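Local structure of FACT complex subunit (Chaetomium thermophilum var. thermophilum, 4KHB) at residues F85-A88 with S89-F92; I113-L116 with K117-V121; Y106-I109 with A110-S114. The protein probably works within the FACT complex as a histone chaperone that reorganizes nucleosomes, this chain being its Spt16D domain, bound here to Pob3N. All coordinates share one frame; numbering follows the deposited sequence.

In the fold
This chain is a PH-like domain: two antiparallel sheets, followed by helix 103-121. Contact 1 is the turn that leads into strand 91-100, at the interface with the Pob3N chain. Contacts 2 and 3 are successive parts of helix 103-121, which follows that strand. They share I113 and S114, and their centres lie about 11 Å apart. The centre of contact 1 is about 24 Å from that of contact 2 and about 29 Å from that of contact 3. Contacts 1 and 3 lie on opposite sides of the chain's centre, yet each reaches Pob3N. In contact 3 this is through Y106. Contact 2 touches no other chain of the assembly.

Contact 1: residues F85-A88 with S89-F92; sequences FEDA and SAHF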
ATOM      1  N   PHE A  85      -7.612 -22.356   6.409  1.00 42.81           N
ATOM      2  CA  PHE A  85      -7.965 -20.939   6.368  1.00 33.14           C
ATOM      3  C   PHE A  85      -9.478 -20.747   6.364  1.00 30.11           C
ATOM      4  O   PHE A  85      -9.971 -19.621   6.489  1.00 31.17           O
ATOM      5  CB  PHE A  85      -7.360 -20.276   5.129  1.00 35.64           C
ATOM      6  CG  PHE A  85      -5.877 -20.485   4.990  1.00 35.79           C
ATOM      7  CD1 PHE A  85      -5.387 -21.559   4.266  1.00 37.58           C
ATOM      8  CD2 PHE A  85      -4.974 -19.610   5.578  1.00 25.79           C
ATOM      9  CE1 PHE A  85      -4.028 -21.764   4.130  1.00 32.80           C
ATOM     10  CE2 PHE A  85      -3.608 -19.809   5.445  1.00 30.66           C
ATOM     11  CZ  PHE A  85      -3.136 -20.889   4.719  1.00 29.63           C
ATOM     12  N   GLU A  86     -10.200 -21.857   6.220  1.00 29.66           N
ATOM     13  CA  GLU A  86     -11.654 -21.850   6.086  1.00 27.81           C
ATOM     14  C   GLU A  86     -12.094 -20.940   4.942  1.00 25.21           C
ATOM     15  O   GLU A  86     -13.159 -20.322   4.999  1.00 20.60           O
ATOM     16  CB  GLU A  86     -12.325 -21.417   7.395  1.00 26.37           C
ATOM     17  CG  GLU A  86     -12.675 -22.557   8.336  1.00 26.77           C
ATOM     18  CD  GLU A  86     -13.045 -22.066   9.723  1.00 34.68           C
ATOM     19  OE1 GLU A  86     -12.175 -22.092  10.618  1.00 37.72           O
ATOM     20  OE2 GLU A  86     -14.207 -21.647   9.913  1.00 28.86           O
ATOM     21  N   ASP A  87     -11.272 -20.876   3.899  1.00 26.74           N
ATOM     22  CA  ASP A  87     -11.570 -20.058   2.734  1.00 21.32           C
ATOM     23  C   ASP A  87     -10.971 -20.743   1.508  1.00 20.70           C
ATOM     24  O   ASP A  87      -9.858 -20.427   1.085  1.00 29.20           O
ATOM     25  CB  ASP A  87     -10.992 -18.651   2.917  1.00 20.00           C
ATOM     26  CG  ASP A  87     -11.762 -17.597   2.146  1.00 24.44           C
ATOM     27  OD1 ASP A  87     -12.523 -17.963   1.223  1.00 27.05           O
ATOM     28  OD2 ASP A  87     -11.621 -16.401   2.476  1.00 28.62           O
ATOM     29  N   ALA A  88     -11.718 -21.692   0.951  1.00 23.56           N
ATOM     30  CA  ALA A  88     -11.225 -22.548  -0.125  1.00 27.23           C
ATOM     31  C   ALA A  88     -10.925 -21.787  -1.411  1.00 21.79           C
ATOM     32  O   ALA A  88     -10.053 -22.183  -2.187  1.00 22.68           O
ATOM     33  CB  ALA A  88     -12.211 -23.679  -0.394  1.00 14.53           C
ATOM     34  N   SER A  89     -11.651 -20.696  -1.631  1.00 16.54           N
ATOM     35  CA  SER A  89     -11.509 -19.917  -2.855  1.00 18.17           C
ATOM     36  C   SER A  89     -10.643 -18.688  -2.629  1.00 17.96           C
ATOM     37  O   SER A  89     -10.627 -17.773  -3.452  1.00 19.59           O
ATOM     38  CB  SER A  89     -12.881 -19.490  -3.375  1.00 20.74           C
ATOM     39  OG  SER A  89     -13.475 -18.536  -2.511  1.00 19.84           O
ATOM     40  N   ALA A  90      -9.918 -18.673  -1.516  1.00 14.69           N
ATOM     41  CA  ALA A  90      -9.128 -17.505  -1.141  1.00 13.94           C
ATOM     42  C   ALA A  90      -7.984 -17.220  -2.107  1.00 12.31           C
ATOM     43  O   ALA A  90      -7.321 -18.135  -2.598  1.00 12.15           O
ATOM     44  CB  ALA A  90      -8.593 -17.659   0.272  1.00 11.19           C
ATOM     45  N   HIS A  91      -7.756 -15.939  -2.369  1.00 13.38           N
ATOM     46  CA  HIS A  91      -6.577 -15.512  -3.105  1.00 13.48           C
ATOM     47  C   HIS A  91      -5.472 -15.271  -2.085  1.00  9.74           C
ATOM     48  O   HIS A  91      -5.750 -14.873  -0.954  1.00 10.87           O
ATOM     49  CB  HIS A  91      -6.872 -14.229  -3.888  1.00  8.72           C
ATOM     50  CG  HIS A  91      -8.035 -14.339  -4.826  1.00 13.04           C
ATOM     51  ND1 HIS A  91      -8.480 -13.278  -5.586  1.00 16.10           N
ATOM     52  CD2 HIS A  91      -8.838 -15.385  -5.139  1.00 14.41           C
ATOM     53  CE1 HIS A  91      -9.511 -13.662  -6.318  1.00 10.65           C
ATOM     54  NE2 HIS A  91      -9.748 -14.937  -6.066  1.00 11.31           N
ATOM     55  N   PHE A  92      -4.223 -15.501  -2.477  1.00  7.20           N
ATOM     56  CA  PHE A  92      -3.100 -15.320  -1.562  1.00  8.36           C
ATOM     57  C   PHE A  92      -2.070 -14.364  -2.151  1.00 13.80           C
ATOM     58  O   PHE A  92      -1.900 -14.301  -3.372  1.00 12.27           O
ATOM     59  CB  PHE A  92      -2.423 -16.668  -1.268  1.00 16.02           C
ATOM     60  CG  PHE A  92      -3.168 -17.533  -0.284  1.00 12.83           C
ATOM     61  CD1 PHE A  92      -4.326 -18.207  -0.652  1.00 11.75           C
ATOM     62  CD2 PHE A  92      -2.681 -17.696   1.008  1.00  9.58           C
ATOM     63  CE1 PHE A  92      -4.998 -19.011   0.262  1.00 12.23           C
ATOM     64  CE2 PHE A  92      -3.344 -18.499   1.923  1.00 16.35           C
ATOM     65  CZ  PHE A  92      -4.504 -19.156   1.550  1.00 12.46           C
TER
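F85 and F92 meet as a T-shaped pair at the entry to strand 91-100. The edge of F92 points into the face of F85. The ring centroids are 4.9 Å apart and the planes stand at 79°. CZ of F92 sits over the centre of the F85 ring, with CE2 beside it. F92 CZ lies 3.7 Å from F85 CD1, and F92 CE2 lies 3.7 Å from F85 CZ. The F85 CG atom is beside its backbone N (chi1 -53°), which turns the ring toward the incoming strand.

The backbone between the two rings is a type I beta turn, D87 to A90. A90 N donates to D87 O at 3.1 Å with an N-H...O angle of 152°. The donor comes from above the carbonyl plane. D87 O also accepts from the side chain of Q83. The methyl of A90 lies against the aspartate, with A90 CB 3.7 Å from D87 CG.

The ring pair and A90 are the tight part: F92 and A90 are buried, and F85 is partly exposed. The bend of the turn is looser. A88 and S89 are exposed, and their CB atoms point away overall, though each still touches the neighbouring backbone. S89 OG stays 3.9 Å from D87 OD1, a distance that makes no bond.

W110 of the Pob3N chain makes a second edge-to-face contact with F85. H91 and F92 pair with a strand of Pob3N in an antiparallel ladder, which carries the sheet across the interface, and H91 ND1 is hydrogen-bonded to A113 N of Pob3N.

The chemistry is thus divided. One backbone bond closes the turn, while the aromatic pair ties the loop to the first residues of the strand and is itself part of the heterodimer interface.

Contact 2: residues I113-L116 with K117-V121; sequences ISNL and KREAV
N115 and E119 are brought together by their first torsions. N115 has CG anti to its backbone N (chi1 -176°). E119 has CG beside its own N (chi1 -49°), and its chain bends at chi2, back toward the preceding turn of helix 103-121. The amide and carboxylate planes end up nearly perpendicular, 83° apart. E119 OE2 lies 3.7 Å from N115 OD1 and 3.4 Å from N115 O. All three are acceptors, so no bond forms among them.

R118 also bends back, at chi3, and lays its guanidinium along the helix. One face of the group lies over N115, with R118 NE 3.9 Å from N115 CA. Its edge passes S114, where R118 NH1 is 4.0 Å from S114 CB.

The backbone bonds are helical, one of them weak. K117 N donates to I113 O at 2.9 Å, and A120 N donates to L116 O at 3.1 Å. The bond from R118 N to S114 O is the weak one, at 3.3 Å.

Another side of the helix faces strand 28-30 and the segment around I49. L116 and I113 touch I29 of that strand. K117 NZ is hydrogen-bonded to I49 O and I52 O.

Polar ends therefore differ by side. K117 is held by the backbone carbonyls of I49 and I52. R118 forms no salt bridge with E119, but its positive charge may ease the crowding of oxygens.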
ATOM      1  N   ILE A 113      14.112 -11.950   9.925  1.00 17.69           N
ATOM      2  CA  ILE A 113      12.910 -12.652   9.483  1.00 18.07           C
ATOM      3  C   ILE A 113      13.079 -14.165   9.589  1.00 16.59           C
ATOM      4  O   ILE A 113      12.193 -14.865  10.082  1.00 23.85           O
ATOM      5  CB  ILE A 113      12.535 -12.266   8.028  1.00 19.15           C
ATOM      6  CG1 ILE A 113      12.080 -10.806   7.962  1.00 13.86           C
ATOM      7  CG2 ILE A 113      11.443 -13.176   7.486  1.00 15.20           C
ATOM      8  CD1 ILE A 113      11.933 -10.268   6.551  1.00 13.86           C
ATOM      9  N   SER A 114      14.226 -14.662   9.132  1.00 17.43           N
ATOM     10  CA  SER A 114      14.528 -16.087   9.210  1.00 25.48           C
ATOM     11  C   SER A 114      14.583 -16.530  10.668  1.00 23.55           C
ATOM     12  O   SER A 114      14.109 -17.611  11.015  1.00 24.80           O
ATOM     13  CB  SER A 114      15.853 -16.407   8.510  1.00 18.88           C
ATOM     14  OG  SER A 114      15.846 -15.982   7.158  1.00 28.01           O
ATOM     15  N   ASN A 115      15.165 -15.683  11.513  1.00 24.50           N
ATOM     16  CA  ASN A 115      15.309 -15.976  12.934  1.00 34.61           C
ATOM     17  C   ASN A 115      13.963 -15.943  13.656  1.00 26.85           C
ATOM     18  O   ASN A 115      13.722 -16.728  14.574  1.00 35.47           O
ATOM     19  CB  ASN A 115      16.313 -15.005  13.578  1.00 27.12           C
ATOM     20  CG  ASN A 115      16.591 -15.320  15.038  1.00 48.26           C
ATOM     21  OD1 ASN A 115      16.453 -16.462  15.479  1.00 66.35           O
ATOM     22  ND2 ASN A 115      16.994 -14.306  15.793  1.00 58.48           N
ATOM     23  N   LEU A 116      13.095 -15.024  13.237  1.00 22.77           N
ATOM     24  CA  LEU A 116      11.728 -14.953  13.742  1.00 27.52           C
ATOM     25  C   LEU A 116      10.932 -16.179  13.293  1.00 26.31           C
ATOM     26  O   LEU A 116      10.127 -16.724  14.050  1.00 29.54           O
ATOM     27  CB  LEU A 116      11.040 -13.669  13.261  1.00 23.43           C
ATOM     28  CG  LEU A 116      11.101 -12.458  14.199  1.00 31.25           C
ATOM     29  CD1 LEU A 116      10.485 -11.221  13.565  1.00 30.10           C
ATOM     30  CD2 LEU A 116      10.408 -12.774  15.509  1.00 29.30           C
ATOM     31  N   LYS A 117      11.080 -16.585  12.073  1.00 27.82           N
ATOM     32  CA  LYS A 117      10.353 -17.691  11.533  1.00 30.62           C
ATOM     33  C   LYS A 117      10.606 -18.990  12.240  1.00 31.11           C
ATOM     34  O   LYS A 117       9.767 -19.815  12.325  1.00 29.38           O
ATOM     35  CB  LYS A 117      10.729 -17.829  10.070  1.00 22.67           C
ATOM     36  CG  LYS A 117      10.034 -18.914   9.339  1.00 26.23           C
ATOM     37  CD  LYS A 117       8.580 -18.528   9.170  1.00 30.95           C
ATOM     38  CE  LYS A 117       7.607 -19.614   9.517  1.00 24.08           C
ATOM     39  NZ  LYS A 117       6.287 -19.039   9.728  1.00 26.87           N
ATOM     40  N   ARG A 118      11.794 -19.151  12.750  1.00 36.05           N
ATOM     41  CA  ARG A 118      12.194 -20.392  13.355  1.00 39.49           C
ATOM     42  C   ARG A 118      11.598 -20.625  14.744  1.00 42.91           C
ATOM     43  O   ARG A 118      11.152 -21.716  15.048  1.00 44.75           O
ATOM     44  CB  ARG A 118      13.710 -20.577  13.194  1.00 45.10           C
ATOM     45  CG  ARG A 118      14.582 -20.632  14.412  1.00 47.92           C
ATOM     46  CD  ARG A 118      16.042 -20.589  13.997  1.00 57.98           C
ATOM     47  NE  ARG A 118      16.284 -19.756  12.823  1.00 62.80           N
ATOM     48  CZ  ARG A 118      17.472 -19.281  12.453  1.00 68.81           C
ATOM     49  NH1 ARG A 118      17.568 -18.545  11.358  1.00 61.96           N
ATOM     50  NH2 ARG A 118      18.567 -19.547  13.164  1.00 66.13           N
ATOM     51  N   GLU A 119      11.470 -19.564  15.515  1.00 41.15           N
ATOM     52  CA  GLU A 119      10.655 -19.616  16.676  1.00 42.86           C
ATOM     53  C   GLU A 119       9.242 -19.863  16.298  1.00 38.85           C
ATOM     54  O   GLU A 119       8.571 -20.558  16.986  1.00 45.43           O
ATOM     55  CB  GLU A 119      10.744 -18.325  17.505  1.00 42.08           C
ATOM     56  CG  GLU A 119      12.129 -17.842  17.784  1.00 48.44           C
ATOM     57  CD  GLU A 119      13.162 -18.960  17.847  1.00 61.95           C
ATOM     58  OE1 GLU A 119      12.899 -19.972  18.513  1.00 59.55           O
ATOM     59  OE2 GLU A 119      14.219 -18.834  17.216  1.00 62.93           O
ATOM     60  N   ALA A 120       8.770 -19.246  15.240  1.00 36.98           N
ATOM     61  CA  ALA A 120       7.366 -19.393  14.877  1.00 44.29           C
ATOM     62  C   ALA A 120       7.055 -20.824  14.563  1.00 42.31           C
ATOM     63  O   ALA A 120       5.963 -21.252  14.834  1.00 45.35           O
ATOM     64  CB  ALA A 120       6.947 -18.499  13.743  1.00 26.98           C
ATOM     65  N   VAL A 121       8.016 -21.557  14.008  1.00 37.07           N
ATOM     66  CA  VAL A 121       7.753 -22.953  13.732  1.00 46.03           C
ATOM     67  C   VAL A 121       8.120 -23.922  14.854  1.00 53.34           C
ATOM     68  O   VAL A 121       7.796 -25.063  14.763  1.00 52.74           O
ATOM     69  CB  VAL A 121       8.340 -23.454  12.402  1.00 45.56           C
ATOM     70  CG1 VAL A 121       7.830 -22.650  11.248  1.00 35.55           C
ATOM     71  CG2 VAL A 121       9.842 -23.457  12.420  1.00 42.17           C
TER

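Contact 3: residues Y106-I109 with A110-S114; sequences YAEI and ANQIS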
ATOM      1  N   TYR A 106      19.595  -4.921   4.168  1.00 23.31           N
ATOM      2  CA  TYR A 106      18.773  -6.023   3.669  1.00 24.48           C
ATOM      3  C   TYR A 106      19.277  -7.372   4.173  1.00 25.90           C
ATOM      4  O   TYR A 106      18.497  -8.312   4.342  1.00 23.39           O
ATOM      5  CB  TYR A 106      18.694  -6.008   2.137  1.00 23.76           C
ATOM      6  CG  TYR A 106      17.604  -5.111   1.584  1.00 22.53           C
ATOM      7  CD1 TYR A 106      16.870  -4.280   2.422  1.00 23.65           C
ATOM      8  CD2 TYR A 106      17.291  -5.117   0.231  1.00 20.42           C
ATOM      9  CE1 TYR A 106      15.871  -3.467   1.927  1.00 24.26           C
ATOM     10  CE2 TYR A 106      16.288  -4.306  -0.275  1.00 23.25           C
ATOM     11  CZ  TYR A 106      15.583  -3.485   0.580  1.00 23.23           C
ATOM     12  OH  TYR A 106      14.585  -2.671   0.096  1.00 17.40           O
ATOM     13  N   ALA A 107      20.581  -7.465   4.409  1.00 27.98           N
ATOM     14  CA  ALA A 107      21.161  -8.683   4.957  1.00 27.92           C
ATOM     15  C   ALA A 107      20.680  -8.888   6.391  1.00 24.79           C
ATOM     16  O   ALA A 107      20.386 -10.010   6.801  1.00 27.22           O
ATOM     17  CB  ALA A 107      22.679  -8.619   4.903  1.00 22.54           C
ATOM     18  N   GLU A 108      20.593  -7.793   7.144  1.00 20.44           N
ATOM     19  CA  GLU A 108      20.083  -7.832   8.513  1.00 24.71           C
ATOM     20  C   GLU A 108      18.607  -8.218   8.547  1.00 27.28           C
ATOM     21  O   GLU A 108      18.189  -9.044   9.362  1.00 24.86           O
ATOM     22  CB  GLU A 108      20.283  -6.471   9.193  1.00 27.80           C
ATOM     23  CG  GLU A 108      19.676  -6.369  10.594  1.00 34.21           C
ATOM     24  CD  GLU A 108      20.411  -7.190  11.638  1.00 44.50           C
ATOM     25  OE1 GLU A 108      21.488  -7.741  11.327  1.00 45.93           O
ATOM     26  OE2 GLU A 108      19.908  -7.287  12.779  1.00 47.92           O
ATOM     27  N   ILE A 109      17.826  -7.605   7.663  1.00 24.21           N
ATOM     28  CA  ILE A 109      16.392  -7.856   7.576  1.00 24.30           C
ATOM     29  C   ILE A 109      16.091  -9.323   7.282  1.00 17.59           C
ATOM     30  O   ILE A 109      15.236  -9.932   7.929  1.00 15.92           O
ATOM     31  CB  ILE A 109      15.729  -6.963   6.500  1.00 22.96           C
ATOM     32  CG1 ILE A 109      15.900  -5.482   6.847  1.00 21.16           C
ATOM     33  CG2 ILE A 109      14.254  -7.294   6.369  1.00 13.81           C
ATOM     34  CD1 ILE A 109      15.117  -4.538   5.949  1.00 26.72           C
ATOM     35  N   ALA A 110      16.794  -9.886   6.303  1.00 18.05           N
ATOM     36  CA  ALA A 110      16.621 -11.290   5.943  1.00 20.73           C
ATOM     37  C   ALA A 110      16.913 -12.227   7.109  1.00 21.06           C
ATOM     38  O   ALA A 110      16.253 -13.255   7.271  1.00 18.38           O
ATOM     39  CB  ALA A 110      17.503 -11.640   4.753  1.00 19.23           C
ATOM     40  N   ASN A 111      17.907 -11.869   7.916  1.00 24.80           N
ATOM     41  CA  ASN A 111      18.298 -12.682   9.062  1.00 26.09           C
ATOM     42  C   ASN A 111      17.288 -12.598  10.200  1.00 23.48           C
ATOM     43  O   ASN A 111      16.968 -13.607  10.824  1.00 21.35           O
ATOM     44  CB  ASN A 111      19.692 -12.277   9.554  1.00 31.02           C
ATOM     45  CG  ASN A 111      20.769 -12.518   8.514  1.00 43.78           C
ATOM     46  OD1 ASN A 111      20.695 -13.466   7.730  1.00 47.03           O
ATOM     47  ND2 ASN A 111      21.777 -11.657   8.502  1.00 44.26           N
ATOM     48  N   GLN A 112      16.803 -11.389  10.477  1.00 22.01           N
ATOM     49  CA  GLN A 112      15.787 -11.183  11.506  1.00 20.62           C
ATOM     50  C   GLN A 112      14.507 -11.954  11.196  1.00 20.19           C
ATOM     51  O   GLN A 112      13.891 -12.536  12.092  1.00 22.43           O
ATOM     52  CB  GLN A 112      15.461  -9.690  11.651  1.00 18.96           C
ATOM     53  CG  GLN A 112      16.598  -8.818  12.163  1.00 27.18           C
ATOM     54  CD  GLN A 112      16.125  -7.428  12.555  1.00 36.38           C
ATOM     55  OE1 GLN A 112      15.649  -7.213  13.669  1.00 48.98           O
ATOM     56  NE2 GLN A 112      16.251  -6.479  11.635  1.00 38.44           N
ATOM     57  N   ILE A 113      14.112 -11.950   9.925  1.00 17.69           N
ATOM     58  CA  ILE A 113      12.910 -12.652   9.483  1.00 18.07           C
ATOM     59  C   ILE A 113      13.079 -14.165   9.589  1.00 16.59           C
ATOM     60  O   ILE A 113      12.193 -14.865  10.082  1.00 23.85           O
ATOM     61  CB  ILE A 113      12.535 -12.266   8.028  1.00 19.15           C
ATOM     62  CG1 ILE A 113      12.080 -10.806   7.962  1.00 13.86           C
ATOM     63  CG2 ILE A 113      11.443 -13.176   7.486  1.00 15.20           C
ATOM     64  CD1 ILE A 113      11.933 -10.268   6.551  1.00 13.86           C
ATOM     65  N   SER A 114      14.226 -14.662   9.132  1.00 17.43           N
ATOM     66  CA  SER A 114      14.528 -16.087   9.210  1.00 25.48           C
ATOM     67  C   SER A 114      14.583 -16.530  10.668  1.00 23.55           C
ATOM     68  O   SER A 114      14.109 -17.611  11.015  1.00 24.80           O
ATOM     69  CB  SER A 114      15.853 -16.407   8.510  1.00 18.88           C
ATOM     70  OG  SER A 114      15.846 -15.982   7.158  1.00 28.01           O
TER
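This is a local contact between successive turns of helix 103-121, where the helix packs on both sheets of the PH-like domain. Four backbone bonds link the turns. The shortest is Q112 N to E108 O, at 2.9 Å and nearly straight at 164°. A110 N to Y106 O follows at 3.0 Å.

The side chains of E108 and Q112 also meet. A bend at chi2 (71°) carries the E108 carboxylate alongside the Q112 chain. Q112 CG lies 3.7 Å from E108 OE2, and Q112 NE2 lies 3.6 Å from E108 CG. The two flat groups are turned 43° apart. Q112 OE1 has a weak hydrogen bond to Q31 NE2. With an alanine here in place of Q112, the E108 chain would probably be freer to turn, and Q31 would lose its weak partner.

On the inner side, I109 and I113 lie side by side and point the same way. I109 CG2 touches I113 CD1 at 3.8 Å. Further along, S114 OG donates to A110 O at 2.8 Å. S114 N reaches the same oxygen from the opposite face of the carbonyl plane, so two bonds grip it.

Strands of both sheets touch this part of the helix: I109 and Q112 meet I29 of strand 28-30, Y106, I109 and A110 rest on L66 of strand 63-70, and I113 on A55 of strand 52-60. Y106 also meets F98 of strand 91-100, and its OH is hydrogen-bonded to D176 of the Pob3N chain.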